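PDB 4H6Q: proline dehydrogenase from Deinococcus radiodurans, which oxidises L-proline to (S)-1-pyrroline-5-carboxylate with bound FAD, passing the electrons to a quinone in the first step of proline breakdown to glutamate. Local coordinates for residues I46-Q50 with A87-I93; S169-L175 with N212-L216. All coordinates share one frame; numbering follows the deposited sequence.

Contact 1: residues I46-Q50 with A87-I93; sequences IQAVQ and AAHAAGI
Ile46, Val49 and Gln50 of helix 42-54 meet the C-terminal end of helix 71-90 and the loop after it, two outer elements of the (beta/alpha)8 barrel of this flavoenzyme. The two helices lie before and after strand 58-63 in the chain. Ile93 makes the broadest apolar contact from 87-93. CD1 of Ile93 lies 3.9 Å from both Ile46 CG2 and Val49 CG1, while the aliphatic CG of Gln50 approaches the same methyl more loosely. The Ile93 side chain runs at a slant to those of both Ile46 and Val49.

Ile46 divides its work between two branches in the conformer described, one of two in the crystal. CG2, anti to the backbone N, meets Ala91 CB at 3.9 Å as well as the Ile93 methyl. CG1 swings beside the backbone N (chi1 -64°) and carries CD1 in the other direction, to 3.7 Å from Ala88 CA. Short alanine side chains on this part of helix 71-90 thus let an isoleucine methyl approach the backbone itself.

What places Ile93 is a Schellman motif ending helix 71-90. Gly92 takes a positive phi of 84° and gives its N-H to His89 O, and the chain is turned back so that Ile93 N bonds to Ala88 O at 2.9 Å. Beyond this apolar patch, Val49 also rests on Leu281 of strand 277-283, so helix 42-54 contacts that barrel strand as well as the end of helix 71-90. No direct hydrogen bond joins the two segments; instead, one water receives an N-H from Gln50 NE2 at 3.1 Å and donates to Ala91 O at 2.8 Å.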
ATOM      1  N   ILE A  46      -3.102   2.962  15.921  1.00 12.66           N
ATOM      2  CA  ILE A  46      -2.876   4.387  16.157  0.51 13.22           C
ATOM      3  C   ILE A  46      -1.624   4.574  17.025  1.00 12.97           C
ATOM      4  O   ILE A  46      -0.766   5.438  16.760  1.00 13.58           O
ATOM      5  CB  ILE A  46      -4.106   5.030  16.846  0.51 13.90           C
ATOM      6  CG1 ILE A  46      -5.345   4.968  15.930  0.51 14.96           C
ATOM      7  CG2 ILE A  46      -3.796   6.458  17.367  0.51 15.83           C
ATOM      8  CD1 ILE A  46      -5.140   5.597  14.572  0.51 16.01           C
ATOM      9  N   GLN A  47      -1.486   3.762  18.070  1.00 13.47           N
ATOM     10  CA  GLN A  47      -0.289   3.824  18.924  1.00 14.50           C
ATOM     11  C   GLN A  47       0.994   3.544  18.115  1.00 14.19           C
ATOM     12  O   GLN A  47       2.030   4.217  18.317  1.00 13.76           O
ATOM     13  CB  GLN A  47      -0.394   2.859  20.106  1.00 17.58           C
ATOM     14  CG  GLN A  47      -1.397   3.343  21.169  1.00 23.40           C
ATOM     15  CD  GLN A  47      -1.799   2.273  22.172  1.00 29.56           C
ATOM     16  OE1 GLN A  47      -1.478   1.090  22.001  1.00 34.11           O
ATOM     17  NE2 GLN A  47      -2.531   2.678  23.222  1.00 30.73           N
ATOM     18  N   ALA A  48       0.930   2.594  17.182  1.00 12.60           N
ATOM     19  CA  ALA A  48       2.101   2.288  16.383  1.00 11.65           C
ATOM     20  C   ALA A  48       2.423   3.438  15.451  1.00 11.99           C
ATOM     21  O   ALA A  48       3.605   3.746  15.238  1.00 12.38           O
ATOM     22  CB  ALA A  48       1.893   0.973  15.596  1.00 13.84           C
ATOM     23  N   VAL A  49       1.414   4.087  14.850  1.00 10.60           N
ATOM     24  CA  VAL A  49       1.685   5.257  14.021  1.00 11.51           C
ATOM     25  C   VAL A  49       2.272   6.409  14.836  1.00 11.78           C
ATOM     26  O   VAL A  49       3.223   7.059  14.389  1.00 12.42           O
ATOM     27  CB  VAL A  49       0.438   5.724  13.249  1.00 14.36           C
ATOM     28  CG1 VAL A  49       0.719   7.047  12.478  1.00 15.49           C
ATOM     29  CG2 VAL A  49       0.014   4.643  12.272  1.00 15.71           C
ATOM     30  N   GLN A  50       1.768   6.629  16.060  1.00 11.55           N
ATOM     31  CA  GLN A  50       2.328   7.681  16.899  1.00 13.14           C
ATOM     32  C   GLN A  50       3.804   7.410  17.218  1.00 13.77           C
ATOM     33  O   GLN A  50       4.631   8.329  17.231  1.00 14.51           O
ATOM     34  CB  GLN A  50       1.494   7.837  18.170  1.00 14.84           C
ATOM     35  CG  GLN A  50       0.106   8.436  17.875  1.00 15.92           C
ATOM     36  CD  GLN A  50      -0.789   8.471  19.063  1.00 17.16           C
ATOM     37  OE1 GLN A  50      -0.722   7.584  19.938  1.00 19.11           O
ATOM     38  NE2 GLN A  50      -1.662   9.474  19.115  1.00 20.37           N
ATOM     39  N   ALA A  87     -10.977   7.515  13.666  1.00 12.68           N
ATOM     40  CA  ALA A  87     -10.119   7.408  14.836  1.00 14.00           C
ATOM     41  C   ALA A  87      -8.762   8.053  14.594  1.00 13.40           C
ATOM     42  O   ALA A  87      -8.215   8.726  15.493  1.00 14.55           O
ATOM     43  CB  ALA A  87      -9.962   5.915  15.257  1.00 15.83           C
ATOM     44  N   ALA A  88      -8.193   7.850  13.405  1.00 12.20           N
ATOM     45  CA  ALA A  88      -6.925   8.524  13.075  1.00 12.24           C
ATOM     46  C   ALA A  88      -7.053  10.038  13.145  1.00 11.06           C
ATOM     47  O   ALA A  88      -6.282  10.714  13.836  1.00 12.59           O
ATOM     48  CB  ALA A  88      -6.446   8.094  11.680  1.00 12.70           C
ATOM     49  N   HIS A  89      -8.088  10.557  12.495  1.00 12.05           N
ATOM     50  CA  HIS A  89      -8.346  11.998  12.510  1.00 12.10           C
ATOM     51  C   HIS A  89      -8.511  12.510  13.947  1.00 12.83           C
ATOM     52  O   HIS A  89      -7.981  13.584  14.284  1.00 15.38           O
ATOM     53  CB  HIS A  89      -9.569  12.298  11.634  1.00 12.71           C
ATOM     54  CG  HIS A  89     -10.031  13.723  11.702  1.00 13.74           C
ATOM     55  ND1 HIS A  89      -9.257  14.784  11.264  1.00 14.64           N
ATOM     56  CD2 HIS A  89     -11.184  14.272  12.172  1.00 14.78           C
ATOM     57  CE1 HIS A  89      -9.904  15.930  11.469  1.00 14.88           C
ATOM     58  NE2 HIS A  89     -11.081  15.648  12.019  1.00 16.36           N
ATOM     59  N   ALA A  90      -9.281  11.811  14.785  1.00 13.18           N
ATOM     60  CA  ALA A  90      -9.534  12.286  16.152  1.00 14.13           C
ATOM     61  C   ALA A  90      -8.255  12.305  16.980  1.00 15.98           C
ATOM     62  O   ALA A  90      -8.165  13.089  17.916  1.00 17.94           O
ATOM     63  CB  ALA A  90     -10.611  11.428  16.835  1.00 16.28           C
ATOM     64  N   ALA A  91      -7.265  11.480  16.601  1.00 15.23           N
ATOM     65  CA  ALA A  91      -5.979  11.388  17.289  1.00 17.64           C
ATOM     66  C   ALA A  91      -4.967  12.409  16.747  1.00 17.01           C
ATOM     67  O   ALA A  91      -3.844  12.545  17.245  1.00 21.41           O
ATOM     68  CB  ALA A  91      -5.409   9.978  17.217  1.00 18.50           C
ATOM     69  N   GLY A  92      -5.378  13.152  15.727  1.00 17.20           N
ATOM     70  CA  GLY A  92      -4.484  14.109  15.094  1.00 17.58           C
ATOM     71  C   GLY A  92      -3.569  13.534  14.039  1.00 17.75           C
ATOM     72  O   GLY A  92      -2.521  14.114  13.738  1.00 21.77           O
ATOM     73  N   ILE A  93      -3.941  12.379  13.500  1.00 15.07           N
ATOM     74  CA  ILE A  93      -3.170  11.782  12.414  1.00 15.24           C
ATOM     75  C   ILE A  93      -3.915  12.030  11.102  1.00 14.97           C
ATOM     76  O   ILE A  93      -5.102  11.718  10.996  1.00 16.20           O
ATOM     77  CB  ILE A  93      -3.038  10.271  12.638  1.00 14.95           C
ATOM     78  CG1 ILE A  93      -2.269   9.995  13.948  1.00 17.11           C
ATOM     79  CG2 ILE A  93      -2.334   9.608  11.452  1.00 16.95           C
ATOM     80  CD1 ILE A  93      -2.344   8.570  14.423  1.00 19.53           C
TER
HETATM   81  O   HOH W   1      -1.154  11.928  17.358  1.00 30.45           O

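Contact 2: residues S169-L175 with N212-L216; sequences SYLYRSL and NYRRL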
ATOM      1  N   SER A 169       6.470  -4.158 -10.521  1.00 11.31           N
ATOM      2  CA  SER A 169       7.528  -4.232 -11.546  1.00 11.73           C
ATOM      3  C   SER A 169       7.704  -5.621 -12.131  1.00 13.41           C
ATOM      4  O   SER A 169       8.362  -5.776 -13.173  1.00 14.09           O
ATOM      5  CB  SER A 169       8.879  -3.744 -11.015  1.00 12.48           C
ATOM      6  OG  SER A 169       9.513  -4.723 -10.160  1.00 13.41           O
ATOM      7  N   TYR A 170       7.171  -6.663 -11.494  1.00 13.00           N
ATOM      8  CA  TYR A 170       7.318  -7.989 -12.089  1.00 14.21           C
ATOM      9  C   TYR A 170       6.422  -8.218 -13.287  1.00 14.63           C
ATOM     10  O   TYR A 170       6.650  -9.181 -14.042  1.00 16.28           O
ATOM     11  CB  TYR A 170       7.243  -9.135 -11.054  1.00 15.78           C
ATOM     12  CG  TYR A 170       5.922  -9.430 -10.329  1.00 14.96           C
ATOM     13  CD1 TYR A 170       5.900 -10.429  -9.342  1.00 14.64           C
ATOM     14  CD2 TYR A 170       4.738  -8.705 -10.535  1.00 14.62           C
ATOM     15  CE1 TYR A 170       4.727 -10.751  -8.620  1.00 16.79           C
ATOM     16  CE2 TYR A 170       3.568  -8.995  -9.805  1.00 14.67           C
ATOM     17  CZ  TYR A 170       3.576 -10.009  -8.840  1.00 13.33           C
ATOM     18  OH  TYR A 170       2.429 -10.282  -8.126  1.00 14.86           O
ATOM     19  N   LEU A 171       5.429  -7.358 -13.524  1.00 14.51           N
ATOM     20  CA  LEU A 171       4.506  -7.579 -14.666  1.00 14.29           C
ATOM     21  C   LEU A 171       5.013  -6.926 -15.950  1.00 15.63           C
ATOM     22  O   LEU A 171       5.403  -5.751 -15.947  1.00 15.67           O
ATOM     23  CB  LEU A 171       3.105  -7.032 -14.375  1.00 13.70           C
ATOM     24  CG  LEU A 171       2.318  -7.624 -13.204  1.00 13.13           C
ATOM     25  CD1 LEU A 171       0.862  -7.116 -13.232  1.00 15.94           C
ATOM     26  CD2 LEU A 171       2.331  -9.137 -13.195  1.00 14.45           C
ATOM     27  N   TYR A 172       4.952  -7.657 -17.063  1.00 16.31           N
ATOM     28  CA  TYR A 172       5.307  -7.089 -18.348  1.00 16.80           C
ATOM     29  C   TYR A 172       4.488  -5.868 -18.711  1.00 18.06           C
ATOM     30  O   TYR A 172       4.998  -4.995 -19.418  1.00 18.69           O
ATOM     31  CB  TYR A 172       5.099  -8.126 -19.463  1.00 17.43           C
ATOM     32  CG  TYR A 172       5.815  -9.435 -19.252  1.00 20.32           C
ATOM     33  CD1 TYR A 172       7.206  -9.504 -19.190  1.00 21.14           C
ATOM     34  CD2 TYR A 172       5.103 -10.625 -19.204  1.00 22.66           C
ATOM     35  CE1 TYR A 172       7.856 -10.744 -19.042  1.00 22.20           C
ATOM     36  CE2 TYR A 172       5.742 -11.842 -19.048  1.00 24.08           C
ATOM     37  CZ  TYR A 172       7.119 -11.899 -18.980  1.00 22.50           C
ATOM     38  OH  TYR A 172       7.756 -13.130 -18.827  1.00 24.68           O
ATOM     39  N   ARG A 173       3.235  -5.801 -18.240  1.00 16.23           N
ATOM     40  CA  ARG A 173       2.309  -4.727 -18.663  1.00 16.03           C
ATOM     41  C   ARG A 173       2.534  -3.398 -17.926  1.00 14.84           C
ATOM     42  O   ARG A 173       1.960  -2.362 -18.314  1.00 16.30           O
ATOM     43  CB  ARG A 173       0.864  -5.150 -18.420  1.00 15.67           C
ATOM     44  CG  ARG A 173       0.554  -5.538 -16.940  1.00 15.21           C
ATOM     45  CD  ARG A 173      -0.951  -5.796 -16.744  1.00 16.45           C
ATOM     46  NE  ARG A 173      -1.735  -4.597 -17.077  1.00 15.31           N
ATOM     47  CZ  ARG A 173      -3.036  -4.603 -17.349  1.00 17.32           C
ATOM     48  NH1 ARG A 173      -3.736  -5.747 -17.333  1.00 18.51           N
ATOM     49  NH2 ARG A 173      -3.644  -3.468 -17.658  1.00 17.88           N
ATOM     50  N   SER A 174       3.318  -3.420 -16.846  1.00 14.61           N
ATOM     51  CA  SER A 174       3.332  -2.281 -15.927  1.00 14.73           C
ATOM     52  C   SER A 174       3.882  -0.959 -16.515  1.00 15.50           C
ATOM     53  O   SER A 174       3.336   0.112 -16.222  1.00 14.08           O
ATOM     54  CB  SER A 174       4.071  -2.632 -14.631  1.00 14.35           C
ATOM     55  OG  SER A 174       3.296  -3.583 -13.910  1.00 14.04           O
ATOM     56  N   LEU A 175       4.951  -1.013 -17.318  1.00 14.88           N
ATOM     57  CA  LEU A 175       5.472   0.220 -17.899  1.00 15.29           C
ATOM     58  C   LEU A 175       4.430   0.911 -18.785  1.00 14.83           C
ATOM     59  O   LEU A 175       4.287   2.144 -18.749  1.00 15.57           O
ATOM     60  CB  LEU A 175       6.764  -0.023 -18.694  1.00 17.58           C
ATOM     61  CG  LEU A 175       8.052  -0.065 -17.860  1.00 22.35           C
ATOM     62  CD1 LEU A 175       9.208  -0.273 -18.810  1.00 24.76           C
ATOM     63  CD2 LEU A 175       8.317   1.196 -17.041  1.00 22.08           C
ATOM     64  N   ASN A 212      13.238  -3.553 -14.096  1.00 15.78           N
ATOM     65  CA  ASN A 212      11.949  -2.963 -14.457  1.00 14.21           C
ATOM     66  C   ASN A 212      11.467  -2.059 -13.325  1.00 14.15           C
ATOM     67  O   ASN A 212      10.796  -1.052 -13.579  1.00 13.61           O
ATOM     68  CB  ASN A 212      10.910  -4.045 -14.785  1.00 14.96           C
ATOM     69  CG  ASN A 212       9.793  -3.514 -15.637  1.00 15.90           C
ATOM     70  OD1 ASN A 212      10.051  -2.853 -16.652  1.00 18.48           O
ATOM     71  ND2 ASN A 212       8.547  -3.813 -15.277  1.00 15.84           N
ATOM     72  N   TYR A 213      11.813  -2.414 -12.079  1.00 12.73           N
ATOM     73  CA  TYR A 213      11.514  -1.572 -10.930  1.00 11.71           C
ATOM     74  C   TYR A 213      12.138  -0.187 -11.090  1.00 11.91           C
ATOM     75  O   TYR A 213      11.458   0.866 -10.921  1.00 12.17           O
ATOM     76  CB  TYR A 213      11.978  -2.260  -9.634  1.00 11.28           C
ATOM     77  CG  TYR A 213      11.507  -1.539  -8.386  1.00 11.04           C
ATOM     78  CD1 TYR A 213      10.375  -1.961  -7.704  1.00 10.69           C
ATOM     79  CD2 TYR A 213      12.196  -0.398  -7.896  1.00 11.36           C
ATOM     80  CE1 TYR A 213       9.920  -1.295  -6.554  1.00 10.49           C
ATOM     81  CE2 TYR A 213      11.760   0.247  -6.770  1.00 11.13           C
ATOM     82  CZ  TYR A 213      10.625  -0.181  -6.116  1.00 10.01           C
ATOM     83  OH  TYR A 213      10.184   0.525  -5.015  1.00 10.76           O
ATOM     84  N   ARG A 214      13.424  -0.156 -11.420  1.00 13.11           N
ATOM     85  CA  ARG A 214      14.086   1.115 -11.680  1.00 13.81           C
ATOM     86  C   ARG A 214      13.412   1.898 -12.803  1.00 13.89           C
ATOM     87  O   ARG A 214      13.219   3.104 -12.662  1.00 13.73           O
ATOM     88  CB  ARG A 214      15.567   0.899 -11.984  1.00 15.44           C
ATOM     89  CG  ARG A 214      16.351   0.363 -10.804  1.00 15.40           C
ATOM     90  CD  ARG A 214      17.768   0.003 -11.259  1.00 18.20           C
ATOM     91  NE  ARG A 214      18.682  -0.273 -10.156  1.00 19.50           N
ATOM     92  CZ  ARG A 214      18.747  -1.417  -9.505  1.00 21.77           C
ATOM     93  NH1 ARG A 214      17.945  -2.429  -9.858  1.00 23.23           N
ATOM     94  NH2 ARG A 214      19.651  -1.557  -8.524  1.00 22.14           N
ATOM     95  N   ARG A 215      13.072   1.246 -13.923  1.00 14.13           N
ATOM     96  CA  ARG A 215      12.424   1.958 -15.030  1.00 15.50           C
ATOM     97  C   ARG A 215      11.118   2.594 -14.562  1.00 14.38           C
ATOM     98  O   ARG A 215      10.825   3.735 -14.919  1.00 14.78           O
ATOM     99  CB  ARG A 215      12.177   1.017 -16.241  1.00 16.72           C
ATOM    100  CG  ARG A 215      13.450   0.503 -16.888  1.00 20.48           C
ATOM    101  CD  ARG A 215      13.145  -0.212 -18.220  1.00 25.65           C
ATOM    102  NE  ARG A 215      12.535  -1.518 -17.986  1.00 33.75           N
ATOM    103  CZ  ARG A 215      13.156  -2.684 -18.171  1.00 36.76           C
ATOM    104  NH1 ARG A 215      14.410  -2.701 -18.625  1.00 39.58           N
ATOM    105  NH2 ARG A 215      12.529  -3.825 -17.927  1.00 34.90           N
ATOM    106  N   LEU A 216      10.324   1.879 -13.760  1.00 12.80           N
ATOM    107  CA  LEU A 216       9.052   2.437 -13.304  1.00 12.38           C
ATOM    108  C   LEU A 216       9.280   3.700 -12.448  1.00 11.48           C
ATOM    109  O   LEU A 216       8.602   4.721 -12.632  1.00 12.19           O
ATOM    110  CB  LEU A 216       8.268   1.403 -12.473  1.00 12.56           C
ATOM    111  CG  LEU A 216       7.473   0.402 -13.309  1.00 13.78           C
ATOM    112  CD1 LEU A 216       7.035  -0.719 -12.387  1.00 15.80           C
ATOM    113  CD2 LEU A 216       6.245   1.084 -13.964  1.00 13.75           C
TER
HETATM  114  O   HOH W   2       6.611  -3.457 -17.368  1.00 18.68           O
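The carboxamide of Asn212 faces segment 169-175 with its nitrogen and turns its oxygen to Arg215 on its own helix. ND2 donates to Ser169 O at 2.9 Å with an N-H...O angle of 162°; the acceptor lies near the amide plane, although the donor sits tilted out of the Ser169 carbonyl plane. The same nitrogen donates to a water that also accepts the N-H of Leu175 and donates to Leu171 O, tying the turn 171-174 and Leu175 to Asn212.

Arg215 approaches side-on, with NE and NH2 both gripping Asn212 OD1. The NE bond, 3.1 Å long, lies in the carbonyl plane on a lone pair, whereas NH2 comes in tilted from that plane. With OD1 held by the arginine and ND2 by Ser169 O, both ends of the amide are bonded, which fixes its rotation. This pairing depends on a bend in the arginine chain at chi3 (-74°). Leu175 CD1 packs obliquely against the guanidinium, 3.6 Å from NE, with the two side chains nearly perpendicular, and the Leu175 side chain runs past that of Asn212 in the opposite direction. Its other methyl, CD2, meets Leu216 CD2 at 3.7 Å.

Leu216 sends its second branch, CD1, to 3.6 Å from Ser169 CA. Ser169 itself is pressed on the backbone of Tyr213, its CB 3.4 Å from Tyr213 N, and OG lies in plane at the edge of the tyrosine ring while bonding to Val209 O. Ser174 OG bonds back to the backbone O of Gln168, a residue that binds FAD. The contact therefore joins the loop after strand 163-168 and the helix it leads into, 174-180, to helix 206-222, which follows the next strand, 188-191: neighbouring beta-alpha units of a TIM barrel, packed beside the flavin site.

How the contacts relate
Contact 1 and contact 2 lie on opposite sides of the chain's centre, their own centres 34 Å apart and their nearest atoms about 20 Å apart, so neither touches the other. They succeed one another along a single barrel: the first joins elements around its opening strand, the second elements around its middle strands. Contact 2 is nearer the cofactor, with the Tyr213 side chain about 6 Å from FAD and about 12 Å from the bound tetrahydrofuroic acid. Contact 1 is more remote; the Val49 side chain is about 13 Å from FAD and about 10 Å from that of Tyr280, which is probably critical for catalysis, as in related enzymes.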